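Local coordinates for protein putative cellulase CEL6 (Mycobacterium tuberculosis, PDB 1UP3) that probably hydrolyses internal beta-1,4-glucosidic linkages of cellulose, acting as an endoglucanase of glycoside hydrolase family 6, at residues R141-V144 with D145-R149; A172-D176 with V177-R181; S106-S110 with S111-I115. All coordinates share one frame; numbering follows the deposited sequence. Where two conformers were deposited one is given.

Contact 1: residues R141-V144 with D145-R149; sequences RYAV and DTLTR
At the C-terminal end of helix 130-147, Thr146 and Thr148 turn their hydroxyls back onto the carbonyls of Tyr142 and Val144, so that the i to i+4 bonding of an alpha-helix is doubled twice by side chains. Tyr142 O accepts Thr146 N at 2.9 Å and Thr146 OG1 at 2.8 Å, the two donors arriving from opposite faces of the carbonyl plane. With OG1 placed beside its own backbone N (chi1 -54°), the same hydroxyl also lies over one face of the Tyr142 ring, offset toward the rim and 3.5 Å from CE2. That ring is held by more than its neighbour in the helix: Arg98 makes a cation-pi contact with it, and Asp102 takes a hydrogen bond at its OH, both from helix 94-108.

One residue earlier, Arg141 and Asp145 run alongside each other, yet their charged groups do not meet; the guanidinium and carboxylate planes are 56° apart, and Arg141 pairs with Asp138 and also reaches Asp176. On the buried side Ala143 CB rests against Leu147 CD1 at 4.1 Å, and Ala143 O receives Leu147 N. The second doubled carbonyl belongs to Val144: Thr148 N approaches its O at 3.2 Å from one face, while Thr148 OG1, lying between its own N and carbonyl carbon (chi1 54°), closes to 2.7 Å from the other.

Contact 2: residues A172-D176 with V177-R181; sequences ARLND and VGVGR
Leu174 and Val179 close a Schellman motif, a common way for a helix to end at a glycine, here at the last turn of helix 167-176. The defining pair of bonds is complete. Val179 N reaches Leu174 O at 3.0 Å, and Gly178 N bonds Asn175 O at 3.2 Å from well above that carbonyl's plane. Gly178 carries the positive phi (75°) that reverses the chain, a conformation glycine adopts readily.

The turn brings two apolar side chains together in the hydrophobic contact that commonly accompanies this motif. Val179 points its CB back at the helix, and its CG1, seated between the backbone N and the carbonyl carbon (chi1 67°), comes within 3.8 Å of Leu174 CB while packing over the carbonyl of Leu174. Asn175 crosses the same methyl, its OD1 3.7 Å from Val179 CG1, whereas its ND2 is engaged by Leu208 O. Val177 uses both branches against the helix end: CG2 lies 3.4 Å from Leu174 O and CG1 lies 3.6 Å from Arg173 O. Its N makes only weak bonds to these two carbonyls, as the regular helical pattern fades.

Arg173, long and extended, leaves this turn to hydrogen-bond Leu122 O and to form a salt bridge with Asp126. Leu174 and Val177 both pack on Leu122 of helix 121-124, Asp176 leans on Gln134 and Phe137 of helix 130-147, and the chain then runs on toward strand 184-187.

Contact 3: residues S106-S110 with S111-I115; sequences SGLGS and SPATI
Leu108 pushes CD2 against the first residues of the following strand, meeting Ala113 CB at 3.8 Å and, tip to tip, Ile115 CD1 at 4.1 Å in one of the two Ile115 conformers. Ala113 and Ile115, two apart in strand 113-117, both direct CB toward the helix, while Thr114 between them faces the other way. The leucine's CG sits beside its own backbone N (chi1 -71°), and from there one methyl can serve both partners. Val57 and Thr61 of helix 50-66 also touch this side chain, which is buried.

The reversal that makes the overlap possible is a type II' beta turn from Leu108 to Ser111. Its closing bond joins Ser111 N to Leu108 O at 2.9 Å and is nearly straight. Gly109 takes the first corner with phi 55° and psi -123°, a region that suits glycine, and it is also where the chain leaves helical geometry.

Beside the turn, two waters make further links. In one of two Ser111 conformers, OG bonds one water at 2.9 Å that donates to Gly107 O, and a second at 3.0 Å that accepts from Ser110 N. The hydroxyl can thus tie the last helical turn to the bend through solvent.

The whole is the helix-to-strand return of a beta-alpha-beta crossover, strand 72-75, helix 94-108 and strand 113-117, the unit from which the parallel, barrel-like fold of family 6 glycosidases is built.

Overall arrangement
All three contacts lie at the end of a helix on the outer layer of the same fold, but each helix ends differently. Contact 1 doubles its carbonyl bonds with threonine hydroxyls, contact 2 uses a Schellman glycine, and contact 3 uses a II' turn bridged by water. Every one has a buried apolar side and a more exposed polar one. Contact 1 lies between the others: Leu147 CD2 packs on Leu108 CD1 of contact 3 at 3.9 Å, whereas contact 2 is met by charge as well as by packing, with Arg141 NH2 3.4 Å from Asp176 OD2 and a long, weak Asp145–Arg181 pair. Contacts 2 and 3 do not touch, their nearest atoms being about 10 Å apart.

Contact 1: residues R141-V144 with D145-R149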
loop_
_atom_site.group_PDB
_atom_site.type_symbol
_atom_site.label_atom_id
_atom_site.label_comp_id
_atom_site.label_asym_id
_atom_site.label_seq_id
_atom_site.Cartn_x
_atom_site.Cartn_y
_atom_site.Cartn_z
ATOM N N ARG A 141 -7.194 11.364 9.449
ATOM C CA ARG A 141 -7.599 12.679 8.964
ATOM C C ARG A 141 -6.440 13.691 8.994
ATOM O O ARG A 141 -6.280 14.501 8.058
ATOM C CB ARG A 141 -8.795 13.205 9.780
ATOM C CG ARG A 141 -9.362 14.497 9.168
ATOM C CD ARG A 141 -10.565 15.100 9.923
ATOM N NE ARG A 141 -11.254 14.103 10.682
ATOM C CZ ARG A 141 -11.293 13.939 12.002
ATOM N NH1 ARG A 141 -10.748 14.807 12.862
ATOM N NH2 ARG A 141 -11.947 12.860 12.455
ATOM N N TYR A 142 -5.620 13.640 10.040
ATOM C CA TYR A 142 -4.453 14.501 10.152
ATOM C C TYR A 142 -3.486 14.257 8.975
ATOM O O TYR A 142 -2.991 15.191 8.354
ATOM C CB TYR A 142 -3.742 14.272 11.482
ATOM C CG TYR A 142 -2.621 15.273 11.713
ATOM C CD1 TYR A 142 -2.891 16.525 12.187
ATOM C CD2 TYR A 142 -1.301 14.963 11.378
ATOM C CE1 TYR A 142 -1.889 17.473 12.360
ATOM C CE2 TYR A 142 -0.277 15.906 11.561
ATOM C CZ TYR A 142 -0.604 17.173 12.033
ATOM O OH TYR A 142 0.359 18.162 12.234
ATOM N N ALA A 143 -3.262 12.985 8.651
ATOM C CA ALA A 143 -2.436 12.642 7.507
ATOM C C ALA A 143 -2.979 13.228 6.213
ATOM O O ALA A 143 -2.244 13.805 5.441
ATOM C CB ALA A 143 -2.287 11.143 7.400
ATOM N N VAL A 144 -4.270 13.095 5.961
ATOM C CA VAL A 144 -4.877 13.624 4.763
ATOM C C VAL A 144 -4.691 15.126 4.718
ATOM O O VAL A 144 -4.241 15.688 3.711
ATOM C CB VAL A 144 -6.383 13.273 4.669
ATOM C CG1 VAL A 144 -7.055 14.054 3.553
ATOM C CG2 VAL A 144 -6.576 11.770 4.445
ATOM N N ASP A 145 -5.038 15.792 5.823
ATOM C CA ASP A 145 -4.998 17.259 5.855
ATOM C C ASP A 145 -3.591 17.799 5.664
ATOM O O ASP A 145 -3.424 18.883 5.091
ATOM C CB ASP A 145 -5.517 17.786 7.188
ATOM C CG ASP A 145 -7.032 17.666 7.356
ATOM O OD1 ASP A 145 -7.774 17.381 6.383
ATOM O OD2 ASP A 145 -7.548 17.940 8.469
ATOM N N THR A 146 -2.586 17.081 6.142
ATOM C CA THR A 146 -1.195 17.563 6.115
ATOM C C THR A 146 -0.491 17.210 4.821
ATOM O O THR A 146 0.244 18.025 4.257
ATOM C CB THR A 146 -0.456 16.997 7.307
ATOM O OG1 THR A 146 -1.205 17.324 8.496
ATOM C CG2 THR A 146 0.898 17.663 7.502
ATOM N N LEU A 147 -0.677 15.984 4.364
ATOM C CA LEU A 147 -0.006 15.505 3.168
ATOM C C LEU A 147 -0.488 16.197 1.895
ATOM O O LEU A 147 0.326 16.409 0.977
ATOM C CB LEU A 147 -0.093 13.990 3.015
ATOM C CG LEU A 147 0.545 13.179 4.141
ATOM C CD1 LEU A 147 0.046 11.754 4.088
ATOM C CD2 LEU A 147 2.086 13.266 4.062
ATOM N N THR A 148 -1.776 16.558 1.839
ATOM C CA THR A 148 -2.343 17.201 0.662
ATOM C C THR A 148 -1.914 18.655 0.499
ATOM O O THR A 148 -2.232 19.273 -0.508
ATOM C CB THR A 148 -3.873 17.071 0.608
ATOM O OG1 THR A 148 -4.463 17.561 1.819
ATOM C CG2 THR A 148 -4.287 15.612 0.468
ATOM N N ARG A 149 -1.190 19.198 1.466
ATOM C CA ARG A 149 -0.555 20.496 1.276
ATOM C C ARG A 149 0.524 20.455 0.202
ATOM O O ARG A 149 0.886 21.504 -0.323
ATOM C CB ARG A 149 0.015 21.029 2.587
ATOM C CG ARG A 149 -1.058 21.326 3.633
ATOM C CD ARG A 149 -2.142 22.309 3.204
ATOM N NE ARG A 149 -2.862 22.871 4.352
ATOM C CZ ARG A 149 -3.822 23.808 4.262
ATOM N NH1 ARG A 149 -4.171 24.331 3.080
ATOM N NH2 ARG A 149 -4.422 24.240 5.369
#

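Contact 2: residues A172-D176 with V177-R181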
loop_
_atom_site.group_PDB
_atom_site.type_symbol
_atom_site.label_atom_id
_atom_site.label_comp_id
_atom_site.label_asym_id
_atom_site.label_seq_id
_atom_site.Cartn_x
_atom_site.Cartn_y
_atom_site.Cartn_z
ATOM N N ALA A 172 -18.385 5.461 5.033
ATOM C CA ALA A 172 -18.609 6.302 6.203
ATOM C C ALA A 172 -17.297 6.716 6.860
ATOM O O ALA A 172 -17.122 7.894 7.252
ATOM C CB ALA A 172 -19.493 5.613 7.212
ATOM N N ARG A 173 -16.389 5.768 7.015
ATOM C CA ARG A 173 -15.091 6.047 7.609
ATOM C C ARG A 173 -14.277 6.960 6.706
ATOM O O ARG A 173 -13.607 7.876 7.195
ATOM C CB ARG A 173 -14.356 4.759 7.931
ATOM C CG ARG A 173 -15.077 3.922 8.957
ATOM C CD ARG A 173 -14.410 2.623 9.334
ATOM N NE ARG A 173 -15.355 1.838 10.118
ATOM C CZ ARG A 173 -15.069 0.800 10.861
ATOM N NH1 ARG A 173 -13.830 0.346 10.988
ATOM N NH2 ARG A 173 -16.060 0.180 11.491
ATOM N N LEU A 174 -14.272 6.704 5.402
ATOM C CA LEU A 174 -13.513 7.578 4.471
ATOM C C LEU A 174 -14.052 9.003 4.505
ATOM O O LEU A 174 -13.281 9.965 4.476
ATOM C CB LEU A 174 -13.620 7.028 3.049
ATOM C CG LEU A 174 -12.802 5.757 2.804
ATOM C CD1 LEU A 174 -13.218 5.131 1.478
ATOM C CD2 LEU A 174 -11.310 6.055 2.752
ATOM N N ASN A 175 -15.378 9.138 4.582
ATOM C CA ASN A 175 -15.977 10.465 4.617
ATOM C C ASN A 175 -15.571 11.177 5.897
ATOM O O ASN A 175 -15.255 12.367 5.845
ATOM C CB ASN A 175 -17.496 10.389 4.408
ATOM C CG ASN A 175 -17.853 10.123 2.956
ATOM O OD1 ASN A 175 -17.134 10.554 2.013
ATOM N ND2 ASN A 175 -18.962 9.418 2.747
ATOM N N ASP A 176 -15.544 10.457 7.010
ATOM C CA ASP A 176 -15.107 11.015 8.285
ATOM C C ASP A 176 -13.667 11.498 8.302
ATOM O O ASP A 176 -13.357 12.424 9.046
ATOM C CB ASP A 176 -15.248 10.004 9.405
ATOM C CG ASP A 176 -15.030 10.640 10.783
ATOM O OD1 ASP A 176 -15.831 11.535 11.140
ATOM O OD2 ASP A 176 -14.082 10.347 11.564
ATOM N N VAL A 177 -12.774 10.887 7.520
ATOM C CA VAL A 177 -11.368 11.311 7.567
ATOM C C VAL A 177 -11.026 12.291 6.445
ATOM O O VAL A 177 -9.882 12.612 6.244
ATOM C CB VAL A 177 -10.377 10.096 7.588
ATOM C CG1 VAL A 177 -10.661 9.173 8.766
ATOM C CG2 VAL A 177 -10.426 9.361 6.233
ATOM N N GLY A 178 -12.059 12.746 5.741
ATOM C CA GLY A 178 -11.957 13.734 4.698
ATOM C C GLY A 178 -11.393 13.249 3.397
ATOM O O GLY A 178 -10.633 13.955 2.778
ATOM N N VAL A 179 -11.777 12.052 2.957
ATOM C CA VAL A 179 -11.361 11.513 1.663
ATOM C C VAL A 179 -11.545 12.498 0.487
ATOM O O VAL A 179 -10.799 12.447 -0.492
ATOM C CB VAL A 179 -12.070 10.161 1.371
ATOM C CG1 VAL A 179 -13.572 10.368 1.168
ATOM C CG2 VAL A 179 -11.475 9.453 0.176
ATOM N N GLY A 180 -12.551 13.359 0.595
ATOM C CA GLY A 180 -12.803 14.437 -0.347
ATOM C C GLY A 180 -11.642 15.376 -0.623
ATOM O O GLY A 180 -11.573 15.977 -1.714
ATOM N N ARG A 181 -10.756 15.544 0.353
ATOM C CA ARG A 181 -9.571 16.368 0.225
ATOM C C ARG A 181 -8.429 15.609 -0.482
ATOM O O ARG A 181 -7.545 16.206 -1.060
ATOM C CB ARG A 181 -9.129 16.806 1.622
ATOM C CG ARG A 181 -8.078 17.871 1.651
ATOM C CD ARG A 181 -7.827 18.522 3.017
ATOM N NE ARG A 181 -9.033 18.986 3.713
ATOM C CZ ARG A 181 -9.769 20.047 3.376
ATOM N NH1 ARG A 181 -9.472 20.787 2.313
ATOM N NH2 ARG A 181 -10.836 20.363 4.105
#

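Contact 3: residues S106-S110 with S111-I115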
loop_
_atom_site.group_PDB
_atom_site.type_symbol
_atom_site.label_atom_id
_atom_site.label_comp_id
_atom_site.label_asym_id
_atom_site.label_seq_id
_atom_site.Cartn_x
_atom_site.Cartn_y
_atom_site.Cartn_z
ATOM N N SER A 106 7.140 17.578 5.207
ATOM C CA SER A 106 8.280 18.466 5.016
ATOM C C SER A 106 9.197 17.911 3.944
ATOM O O SER A 106 9.734 18.654 3.116
ATOM C CB SER A 106 9.058 18.647 6.337
ATOM O OG SER A 106 9.947 17.564 6.631
ATOM N N GLY A 107 9.358 16.606 3.906
ATOM C CA GLY A 107 10.208 16.008 2.916
ATOM C C GLY A 107 9.588 15.944 1.532
ATOM O O GLY A 107 10.306 15.951 0.545
ATOM N N LEU A 108 8.262 15.874 1.451
ATOM C CA LEU A 108 7.573 15.905 0.159
ATOM C C LEU A 108 7.727 17.259 -0.535
ATOM O O LEU A 108 7.892 17.305 -1.745
ATOM C CB LEU A 108 6.086 15.598 0.304
ATOM C CG LEU A 108 5.733 14.135 0.648
ATOM C CD1 LEU A 108 4.252 14.018 0.962
ATOM C CD2 LEU A 108 6.103 13.164 -0.467
ATOM N N GLY A 109 7.643 18.345 0.218
ATOM C CA GLY A 109 7.639 19.689 -0.349
ATOM C C GLY A 109 6.538 19.807 -1.381
ATOM O O GLY A 109 5.365 19.586 -1.069
ATOM N N SER A 110 6.925 20.177 -2.604
ATOM C CA SER A 110 5.991 20.276 -3.715
ATOM C C SER A 110 6.260 19.206 -4.763
ATOM O O SER A 110 5.829 19.351 -5.915
ATOM C CB SER A 110 6.053 21.680 -4.340
ATOM O OG SER A 110 5.412 22.624 -3.497
ATOM N N SER A 111 6.946 18.122 -4.359
ATOM C CA SER A 111 7.363 17.093 -5.309
ATOM C C SER A 111 6.265 16.088 -5.623
ATOM O O SER A 111 5.399 15.801 -4.765
ATOM C CB SER A 111 8.592 16.372 -4.799
ATOM O OG SER A 111 9.624 17.318 -4.560
ATOM N N PRO A 112 6.278 15.541 -6.851
ATOM C CA PRO A 112 5.292 14.518 -7.223
ATOM C C PRO A 112 5.466 13.259 -6.386
ATOM O O PRO A 112 6.587 12.800 -6.167
ATOM C CB PRO A 112 5.634 14.202 -8.677
ATOM C CG PRO A 112 6.332 15.373 -9.132
ATOM C CD PRO A 112 7.157 15.848 -8.000
ATOM N N ALA A 113 4.359 12.719 -5.893
ATOM C CA ALA A 113 4.386 11.452 -5.167
ATOM C C ALA A 113 2.978 10.882 -5.133
ATOM O O ALA A 113 1.994 11.630 -5.137
ATOM C CB ALA A 113 4.941 11.605 -3.722
ATOM N N THR A 114 2.906 9.570 -5.082
ATOM C CA THR A 114 1.684 8.843 -4.787
ATOM C C THR A 114 1.830 8.281 -3.374
ATOM O O THR A 114 2.870 7.697 -3.058
ATOM C CB THR A 114 1.537 7.736 -5.808
ATOM O OG1 THR A 114 1.393 8.289 -7.115
ATOM C CG2 THR A 114 0.267 6.872 -5.563
ATOM N N ILE A 115 0.861 8.564 -2.500
ATOM C CA ILE A 115 0.948 8.183 -1.094
ATOM C C ILE A 115 -0.223 7.298 -0.761
ATOM O O ILE A 115 -1.360 7.703 -0.968
ATOM C CB ILE A 115 0.958 9.393 -0.150
ATOM C CG1 ILE A 115 1.954 10.470 -0.621
ATOM C CG2 ILE A 115 1.257 8.935 1.293
ATOM C CD1 ILE A 115 3.401 10.057 -0.647
HETATM O O HOH W 1 11.177 16.891 -2.108
HETATM O O HOH W 2 9.690 19.991 -3.145
#